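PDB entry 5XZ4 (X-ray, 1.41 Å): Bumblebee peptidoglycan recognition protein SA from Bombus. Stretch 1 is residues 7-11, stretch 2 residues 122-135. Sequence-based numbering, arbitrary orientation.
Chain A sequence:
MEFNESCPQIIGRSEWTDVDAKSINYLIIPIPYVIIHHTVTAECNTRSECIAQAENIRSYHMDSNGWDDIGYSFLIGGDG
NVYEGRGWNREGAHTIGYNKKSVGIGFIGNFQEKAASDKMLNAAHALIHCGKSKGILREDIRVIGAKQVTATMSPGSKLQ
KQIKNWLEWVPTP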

# COMPACT_ATOMS: atom_id res chain seq x y z
N CYS A 7 -6.60 -15.29 -3.16
CA CYS A 7 -5.78 -14.51 -2.21
C CYS A 7 -4.26 -14.83 -2.17
O CYS A 7 -3.88 -15.99 -2.06
CB CYS A 7 -6.37 -14.54 -0.79
SG CYS A 7 -7.98 -13.72 -0.60
N PRO A 8 -3.40 -13.78 -2.28
CA PRO A 8 -1.96 -13.96 -2.00
C PRO A 8 -1.74 -14.29 -0.52
O PRO A 8 -2.62 -14.01 0.30
CB PRO A 8 -1.34 -12.60 -2.36
CG PRO A 8 -2.47 -11.63 -2.43
CD PRO A 8 -3.72 -12.40 -2.71
N GLN A 9 -0.61 -14.92 -0.20
CA GLN A 9 -0.26 -15.25 1.19
C GLN A 9 0.46 -14.07 1.84
O GLN A 9 1.68 -13.87 1.66
CB GLN A 9 0.60 -16.52 1.27
CG GLN A 9 -0.15 -17.78 0.88
CD GLN A 9 0.73 -19.01 0.89
OE1 GLN A 9 1.80 -19.02 0.27
NE2 GLN A 9 0.29 -20.05 1.58
N ILE A 10 -0.30 -13.31 2.61
CA ILE A 10 0.20 -12.03 3.16
C ILE A 10 1.22 -12.28 4.29
O ILE A 10 1.00 -13.14 5.14
CB ILE A 10 -0.97 -11.14 3.64
CG1 ILE A 10 -1.91 -10.81 2.44
CG2 ILE A 10 -0.46 -9.88 4.36
CD1 ILE A 10 -3.29 -10.27 2.82
N ILE A 11 2.31 -11.50 4.27
CA ILE A 11 3.31 -11.55 5.33
C ILE A 11 2.82 -10.63 6.45
O ILE A 11 2.78 -9.39 6.28
CB ILE A 11 4.70 -11.15 4.81
CG1 ILE A 11 5.13 -12.13 3.71
CG2 ILE A 11 5.70 -11.11 5.96
CD1 ILE A 11 6.37 -11.77 2.93
N ASN A 122 1.16 -7.77 -10.27
CA ASN A 122 0.30 -8.93 -10.08
C ASN A 122 -0.04 -9.14 -8.60
O ASN A 122 -1.18 -9.45 -8.26
CB ASN A 122 0.91 -10.18 -10.70
CG ASN A 122 -0.11 -11.28 -10.89
OD1 ASN A 122 -0.36 -12.05 -9.98
ND2 ASN A 122 -0.72 -11.35 -12.09
N ALA A 123 0.93 -8.98 -7.71
CA ALA A 123 0.66 -9.11 -6.27
C ALA A 123 -0.36 -8.08 -5.79
O ALA A 123 -1.31 -8.40 -5.05
CB ALA A 123 1.95 -9.00 -5.45
N ALA A 124 -0.19 -6.83 -6.22
CA ALA A 124 -1.15 -5.79 -5.82
C ALA A 124 -2.56 -6.04 -6.40
O ALA A 124 -3.56 -5.88 -5.68
CB ALA A 124 -0.64 -4.43 -6.27
N HIS A 125 -2.62 -6.43 -7.66
CA HIS A 125 -3.96 -6.64 -8.26
C HIS A 125 -4.64 -7.86 -7.63
O HIS A 125 -5.85 -7.82 -7.39
CB HIS A 125 -3.84 -6.78 -9.77
CG HIS A 125 -5.11 -6.48 -10.52
ND1 HIS A 125 -6.03 -5.51 -10.16
CD2 HIS A 125 -5.55 -7.02 -11.68
CE1 HIS A 125 -6.99 -5.49 -11.08
NE2 HIS A 125 -6.72 -6.39 -12.00
N ALA A 126 -3.85 -8.89 -7.30
CA ALA A 126 -4.38 -10.10 -6.63
C ALA A 126 -4.87 -9.74 -5.22
O ALA A 126 -5.92 -10.23 -4.76
CB ALA A 126 -3.35 -11.23 -6.59
N LEU A 127 -4.15 -8.84 -4.54
CA LEU A 127 -4.59 -8.35 -3.24
C LEU A 127 -5.94 -7.60 -3.33
O LEU A 127 -6.84 -7.81 -2.50
CB LEU A 127 -3.51 -7.41 -2.62
CG LEU A 127 -3.77 -6.87 -1.20
CD1 LEU A 127 -3.79 -8.01 -0.18
CD2 LEU A 127 -2.80 -5.75 -0.82
N ILE A 128 -6.09 -6.75 -4.35
CA ILE A 128 -7.34 -6.03 -4.56
C ILE A 128 -8.46 -7.04 -4.88
O ILE A 128 -9.54 -6.96 -4.29
CB ILE A 128 -7.19 -4.95 -5.67
CG1 ILE A 128 -6.25 -3.83 -5.18
CG2 ILE A 128 -8.54 -4.37 -6.05
CD1 ILE A 128 -5.70 -3.00 -6.29
N HIS A 129 -8.20 -8.01 -5.76
CA HIS A 129 -9.20 -9.04 -6.07
C HIS A 129 -9.60 -9.86 -4.86
O HIS A 129 -10.78 -10.13 -4.69
CB HIS A 129 -8.72 -9.90 -7.21
CG HIS A 129 -8.91 -9.25 -8.54
ND1 HIS A 129 -9.06 -9.96 -9.71
CD2 HIS A 129 -9.02 -7.93 -8.88
CE1 HIS A 129 -9.20 -9.12 -10.72
NE2 HIS A 129 -9.22 -7.89 -10.24
N CYS A 130 -8.62 -10.23 -4.03
CA CYS A 130 -8.83 -10.95 -2.77
C CYS A 130 -9.75 -10.16 -1.87
O CYS A 130 -10.73 -10.70 -1.35
CB CYS A 130 -7.48 -11.15 -2.07
SG CYS A 130 -7.53 -11.73 -0.36
N GLY A 131 -9.44 -8.87 -1.70
CA GLY A 131 -10.20 -8.00 -0.82
C GLY A 131 -11.65 -7.91 -1.25
O GLY A 131 -12.55 -7.96 -0.40
N LYS A 132 -11.87 -7.76 -2.56
CA LYS A 132 -13.23 -7.78 -3.13
C LYS A 132 -13.93 -9.12 -2.88
O LYS A 132 -15.08 -9.14 -2.40
CB LYS A 132 -13.20 -7.48 -4.64
CG LYS A 132 -12.91 -6.04 -5.03
CD LYS A 132 -13.31 -5.79 -6.48
CE LYS A 132 -12.12 -5.95 -7.40
NZ LYS A 132 -12.54 -6.15 -8.83
N SER A 133 -13.25 -10.22 -3.20
CA SER A 133 -13.80 -11.58 -3.06
C SER A 133 -14.27 -11.88 -1.64
O SER A 133 -15.34 -12.47 -1.43
CB SER A 133 -12.74 -12.59 -3.47
OG SER A 133 -12.65 -12.67 -4.87
N LYS A 134 -13.46 -11.43 -0.68
CA LYS A 134 -13.70 -11.66 0.76
C LYS A 134 -14.79 -10.74 1.29
O LYS A 134 -15.44 -11.08 2.28
CB LYS A 134 -12.42 -11.43 1.56
CG LYS A 134 -11.45 -12.59 1.59
CD LYS A 134 -10.18 -12.20 2.34
CE LYS A 134 -9.27 -13.38 2.65
NZ LYS A 134 -9.77 -14.28 3.73
N GLY A 135 -14.97 -9.59 0.64
CA GLY A 135 -15.96 -8.60 1.07
C GLY A 135 -15.39 -7.49 1.94
O GLY A 135 -16.14 -6.71 2.51
O HOH W 1 -7.22 -13.13 -4.56

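A covalent bond sets this contact, and a few apolar atoms fill in around it. C7, which has the largest area covered by the other stretch, joins C130 through a disulfide, with C7 SG and C130 SG 2.1 Å apart. Its chi3 of 88° is close to the relaxed value for a disulfide. The CA atoms of the two cysteines come within 4.7 Å, the nearest approach of the two backbones. The halves are placed differently: C130 is buried on the helix and points its CA-to-CB bond toward the segment, with chi1 in t, whereas C7 is exposed, points sideways and reaches across with chi1 in m. With no hydrogen bond passing directly between the stretches, this bond is the one strong, directional tie.

P8 covers nearly as much surface; its CA-to-CB bond points toward the helix, and the ring packs against it. P8 CD lies 4.0 Å from C130 CB and 4.1 Å from A126 CB, while P8 CG sits 4.4 Å from L127 CB. The ring also rests against the backbone, with P8 CD 3.7 Å from A126 O; A126 adds little bulk here. That carbonyl is already engaged, since C130 N donates to A126 O at 2.8 Å within the helix. Proline suits this seat: it offers a compact apolar surface, and its nitrogen has no hydrogen that would need a partner.

L127 extends the apolar patch past the proline. Its CA-to-CB bond points sideways, but with chi1 in t and chi2 in p the end of the side chain comes nearer, placing L127 CD1 3.8 Å from I10 CD1. I10 likewise starts sideways and closes the gap with its tip, so two branched aliphatic chains meet end to end. Between P8 and I10, Q9 makes no contact with the helix, and the extended segment touches it through P8 and I10 while the intervening side chain stays exposed.

Polar needs are met at the margin. Water 1 accepts from C7 N at 2.6 Å and donates to A126 O at 3.2 Å, bridging the two backbones beside the disulfide. One turn beyond C130, K134 lays its aliphatic portion near the sulfur, K134 CE being 3.5 Å from C7 SG, while its exposed position suits the charged end.

The rule is economical: only 296 Å² is buried, counting both sides, with a disulfide fixing the position and proline, alanine, leucine and isoleucine packing beside it.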